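Local coordinates for protein probable 3-hydroxybutyryl-CoA dehydrogenase (Escherichia coli, PDB 3MOG) that oxidises 3-hydroxyadipyl-CoA to 3-oxoadipyl-CoA with NAD(+), a step of phenylacetate degradation, at residues Gln209-Pro213 with Glu214-Ala218; Leu231-Thr234 with Asp235-Gln239. All coordinates share one frame; numbering follows the deposited sequence.

Contact 1 (Gln209-Pro213 with Glu214-Ala218)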
loop_
_atom_site.group_PDB
_atom_site.type_symbol
_atom_site.label_atom_id
_atom_site.label_comp_id
_atom_site.label_asym_id
_atom_site.label_seq_id
_atom_site.Cartn_x
_atom_site.Cartn_y
_atom_site.Cartn_z
ATOM N N GLN C 209 -23.887 -1.737 -3.409
ATOM C CA GLN C 209 -25.372 -1.856 -3.398
ATOM C C GLN C 209 -25.853 -3.294 -3.654
ATOM O O GLN C 209 -26.813 -3.541 -4.404
ATOM C CB GLN C 209 -26.035 -0.844 -4.359
ATOM C CG GLN C 209 -25.830 0.641 -3.972
ATOM C CD GLN C 209 -26.246 1.613 -5.078
ATOM O OE1 GLN C 209 -25.478 2.493 -5.465
ATOM N NE2 GLN C 209 -27.459 1.451 -5.590
ATOM N N VAL C 210 -25.149 -4.235 -3.029
ATOM C CA VAL C 210 -25.445 -5.655 -3.114
ATOM C C VAL C 210 -26.803 -5.898 -2.496
ATOM O O VAL C 210 -27.599 -6.657 -3.027
ATOM C CB VAL C 210 -24.377 -6.471 -2.345
ATOM C CG1 VAL C 210 -24.733 -7.941 -2.275
ATOM C CG2 VAL C 210 -23.040 -6.297 -3.011
ATOM N N ALA C 211 -27.041 -5.220 -1.376
ATOM C CA ALA C 211 -28.254 -5.348 -0.584
ATOM C C ALA C 211 -28.362 -4.121 0.298
ATOM O O ALA C 211 -27.367 -3.435 0.527
ATOM C CB ALA C 211 -28.189 -6.592 0.287
ATOM N N ALA C 212 -29.574 -3.867 0.791
ATOM C CA ALA C 212 -29.840 -2.885 1.849
ATOM C C ALA C 212 -29.077 -3.262 3.131
ATOM O O ALA C 212 -28.796 -4.448 3.354
ATOM C CB ALA C 212 -31.378 -2.800 2.126
ATOM N N PRO C 213 -28.741 -2.265 3.977
ATOM C CA PRO C 213 -27.991 -2.588 5.201
ATOM C C PRO C 213 -28.707 -3.575 6.121
ATOM O O PRO C 213 -28.055 -4.423 6.751
ATOM C CB PRO C 213 -27.819 -1.237 5.901
ATOM C CG PRO C 213 -28.579 -0.225 5.084
ATOM C CD PRO C 213 -28.804 -0.809 3.728
ATOM N N GLU C 214 -30.034 -3.458 6.180
ATOM C CA GLU C 214 -30.906 -4.349 6.959
ATOM C C GLU C 214 -30.815 -5.786 6.478
ATOM O O GLU C 214 -30.960 -6.710 7.257
ATOM C CB GLU C 214 -32.392 -3.920 6.859
ATOM C CG GLU C 214 -32.665 -2.434 6.918
ATOM C CD GLU C 214 -32.723 -1.795 5.536
ATOM O OE1 GLU C 214 -33.586 -2.195 4.722
ATOM O OE2 GLU C 214 -31.909 -0.884 5.270
ATOM N N VAL C 215 -30.604 -5.967 5.179
ATOM C CA VAL C 215 -30.530 -7.302 4.595
ATOM C C VAL C 215 -29.161 -7.944 4.926
ATOM O O VAL C 215 -29.098 -9.119 5.313
ATOM C CB VAL C 215 -30.856 -7.263 3.076
ATOM C CG1 VAL C 215 -30.632 -8.612 2.417
ATOM C CG2 VAL C 215 -32.310 -6.826 2.860
ATOM N N ILE C 216 -28.088 -7.156 4.803
ATOM C CA ILE C 216 -26.747 -7.590 5.201
ATOM C C ILE C 216 -26.731 -7.993 6.673
ATOM O O ILE C 216 -26.247 -9.077 7.010
ATOM C CB ILE C 216 -25.697 -6.481 4.977
ATOM C CG1 ILE C 216 -25.739 -5.990 3.525
ATOM C CG2 ILE C 216 -24.313 -6.975 5.399
ATOM C CD1 ILE C 216 -24.815 -4.787 3.202
ATOM N N ASP C 217 -27.289 -7.141 7.541
ATOM C CA ASP C 217 -27.383 -7.453 8.976
ATOM C C ASP C 217 -28.223 -8.702 9.297
ATOM O O ASP C 217 -27.926 -9.438 10.249
ATOM C CB ASP C 217 -27.928 -6.261 9.767
ATOM C CG ASP C 217 -26.906 -5.140 9.932
ATOM O OD1 ASP C 217 -25.710 -5.328 9.624
ATOM O OD2 ASP C 217 -27.310 -4.051 10.368
ATOM N N ALA C 218 -29.255 -8.946 8.495
ATOM C CA ALA C 218 -30.156 -10.074 8.743
ATOM C C ALA C 218 -29.514 -11.393 8.347
ATOM O O ALA C 218 -29.688 -12.394 9.029
ATOM C CB ALA C 218 -31.480 -9.880 8.010
#

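Contact 2 (Leu231-Thr234 with Asp235-Gln239)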
loop_
_atom_site.group_PDB
_atom_site.type_symbol
_atom_site.label_atom_id
_atom_site.label_comp_id
_atom_site.label_asym_id
_atom_site.label_seq_id
_atom_site.Cartn_x
_atom_site.Cartn_y
_atom_site.Cartn_z
ATOM N N LEU C 231 -23.408 -3.866 10.548
ATOM C CA LEU C 231 -23.661 -2.436 10.305
ATOM C C LEU C 231 -24.404 -1.800 11.483
ATOM O O LEU C 231 -23.997 -0.763 12.000
ATOM C CB LEU C 231 -24.364 -2.227 8.964
ATOM C CG LEU C 231 -23.569 -2.738 7.747
ATOM C CD1 LEU C 231 -24.468 -2.961 6.555
ATOM C CD2 LEU C 231 -22.442 -1.783 7.370
ATOM N N GLU C 232 -25.450 -2.468 11.956
ATOM C CA GLU C 232 -26.100 -2.079 13.206
ATOM C C GLU C 232 -25.119 -2.006 14.395
ATOM O O GLU C 232 -25.171 -1.055 15.175
ATOM C CB GLU C 232 -27.257 -3.018 13.523
ATOM C CG GLU C 232 -28.071 -2.577 14.725
ATOM C CD GLU C 232 -29.287 -3.442 14.980
ATOM O OE1 GLU C 232 -29.661 -4.239 14.088
ATOM O OE2 GLU C 232 -29.866 -3.311 16.081
ATOM N N LEU C 233 -24.233 -2.996 14.522
ATOM C CA LEU C 233 -23.193 -2.988 15.559
ATOM C C LEU C 233 -22.244 -1.795 15.422
ATOM O O LEU C 233 -21.855 -1.211 16.425
ATOM C CB LEU C 233 -22.401 -4.304 15.578
ATOM C CG LEU C 233 -21.402 -4.566 16.715
ATOM C CD1 LEU C 233 -22.115 -4.748 18.040
ATOM C CD2 LEU C 233 -20.539 -5.779 16.421
ATOM N N THR C 234 -21.894 -1.402 14.201
ATOM C CA THR C 234 -21.110 -0.162 14.048
ATOM C C THR C 234 -21.885 1.093 14.492
ATOM O O THR C 234 -21.290 2.016 15.059
ATOM C CB THR C 234 -20.549 0.057 12.624
ATOM O OG1 THR C 234 -21.615 0.232 11.681
ATOM C CG2 THR C 234 -19.679 -1.102 12.197
ATOM N N ASP C 235 -23.200 1.119 14.237
ATOM C CA ASP C 235 -24.078 2.203 14.722
ATOM C C ASP C 235 -24.143 2.233 16.250
ATOM O O ASP C 235 -24.190 3.298 16.855
ATOM C CB ASP C 235 -25.495 2.092 14.136
ATOM C CG ASP C 235 -25.712 2.981 12.905
ATOM O OD1 ASP C 235 -24.722 3.488 12.338
ATOM O OD2 ASP C 235 -26.889 3.174 12.501
ATOM N N LEU C 236 -24.101 1.060 16.871
ATOM C CA LEU C 236 -24.147 0.961 18.325
ATOM C C LEU C 236 -22.802 1.117 19.019
ATOM O O LEU C 236 -22.757 1.466 20.192
ATOM C CB LEU C 236 -24.796 -0.356 18.737
ATOM C CG LEU C 236 -26.208 -0.205 19.297
ATOM C CD1 LEU C 236 -27.111 -1.303 18.777
ATOM C CD2 LEU C 236 -26.177 -0.190 20.832
ATOM N N ILE C 237 -21.709 0.823 18.318
ATOM C CA ILE C 237 -20.375 1.073 18.860
ATOM C C ILE C 237 -20.081 2.563 18.686
ATOM O O ILE C 237 -19.474 3.199 19.553
ATOM C CB ILE C 237 -19.287 0.175 18.196
ATOM C CG1 ILE C 237 -19.431 -1.278 18.662
ATOM C CG2 ILE C 237 -17.861 0.643 18.553
ATOM C CD1 ILE C 237 -18.566 -2.267 17.886
ATOM N N GLY C 238 -20.553 3.120 17.577
ATOM C CA GLY C 238 -20.279 4.509 17.250
ATOM C C GLY C 238 -19.315 4.531 16.095
ATOM O O GLY C 238 -18.189 4.035 16.214
ATOM N N GLN C 239 -19.766 5.087 14.972
ATOM C CA GLN C 239 -18.989 5.102 13.739
ATOM C C GLN C 239 -17.598 5.676 13.928
ATOM O O GLN C 239 -16.648 5.142 13.378
ATOM C CB GLN C 239 -19.717 5.854 12.619
ATOM C CG GLN C 239 -21.065 5.250 12.240
ATOM C CD GLN C 239 -20.933 3.886 11.608
ATOM O OE1 GLN C 239 -19.882 3.533 11.078
ATOM N NE2 GLN C 239 -22.007 3.104 11.662
#

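Contact 1 (Gln209-Pro213 with Glu214-Ala218)
A212 and E214 meet at the start of helix 213-223, with A212 at the N-cap position and P213 opening the first turn. Q209, at positive phi, is the C-prime residue of the Schellman motif that ends helix 196-207, and a short loop leads from there to the next helix. The tight side centres on buried I216, whose CG1 and CD1 lie between A211, A212 and residues A202 and A205 of helix 196-207. I216 CG1 comes to 3.4 Å from A212 O, and beside it A211 CB lies 3.8 Å from V215 CG1. A212 O accepts I216 N at 3.2 Å, nearly end-on to the carbonyl, and V215 N at 3.0 Å from well above its plane. On the other side the E214 chain, bent at chi2 (93°), folds its partly exposed carboxylate back beside the proline. Across the contact it touches only CH groups, OE2 at 3.4 Å from P213 CG and OE1 at 3.5 Å from A212 CB, with no bond there. With an alanine here, P213 CG and CD and A212 CB would probably lose their cover, and the helix start a favourable negative charge. The next bond along the helix runs from D217 N to P213 O, 2.9 Å, with an N-H...O angle of 169°.

Contact 2 (Leu231-Thr234 with Asp235-Gln239)
T234 OG1 accepts a hydrogen bond from Q239 NE2 at 2.9 Å, the hydroxyl oxygen lying 25° out of the amide plane. The same NE2 gives a second bond to D235 OD1 at 2.8 Å, this time in the amide plane, and meets the carboxylate on its anti side. The bend at chi2 (-67°) brings the Q239 amide back over the end of helix 230-237, where NE2 meets both acceptors. With OG1 between the backbone N and the carbonyl carbon, the hydroxyl donates to L231 O at 2.6 Å, in the carbonyl plane on a lone pair. L231 O also takes D235 N at 3.0 Å, the ordinary helical bond.

G238 N still closes on T234 O at 2.8 Å, but G238, at positive phi (109°), turns the chain out of the helix, which probably helps Q239 to fold back. A CB there would jam against the preceding carbonyl. G238 is also the N-cap of helix 239-252. On another face, L233 CG packs on I237 CD1 at 3.8 Å.

Further out in this 3-hydroxyacyl-CoA dehydrogenase C-terminal domain, Y199 and W203 of helix 196-207 lie against T234, Q239 OE1 accepts from Q265 NE2, and the D235 carboxylate also takes V282 N, Y283 N and W285 NE1. NE2 thus donates to T234 OG1 and D235 OD1, and OG1 in turn to L231 O; this probably fixes the rotation of amide and hydroxyl and supplies these buried polar atoms with partners.

In the fold
Both contacts lie in the 3-hydroxyacyl-CoA dehydrogenase C-terminal domain, on successive helices, with centres about 14 Å apart. Contact 1 is partly buried, its centre about 19 Å from the chain centre, and contact 2 is buried, at about 12 Å. Each forms at a helix junction: contact 1 starts helix 213-223 with backbone bonds and apolar packing, whereas contact 2 spans the end of helix 230-237 and the start of 239-252, held by linked side-chain hydrogen bonds as well as backbone ones. They also touch directly. D217 of contact 1 reaches L231 N with OD1 and E232 N with OD2, each probably a hydrogen bond, while Y283 OH meets OD2 as well. L231 CD1 packs 3.8 Å from I216 CD1, adding an apolar seam beside this polar one.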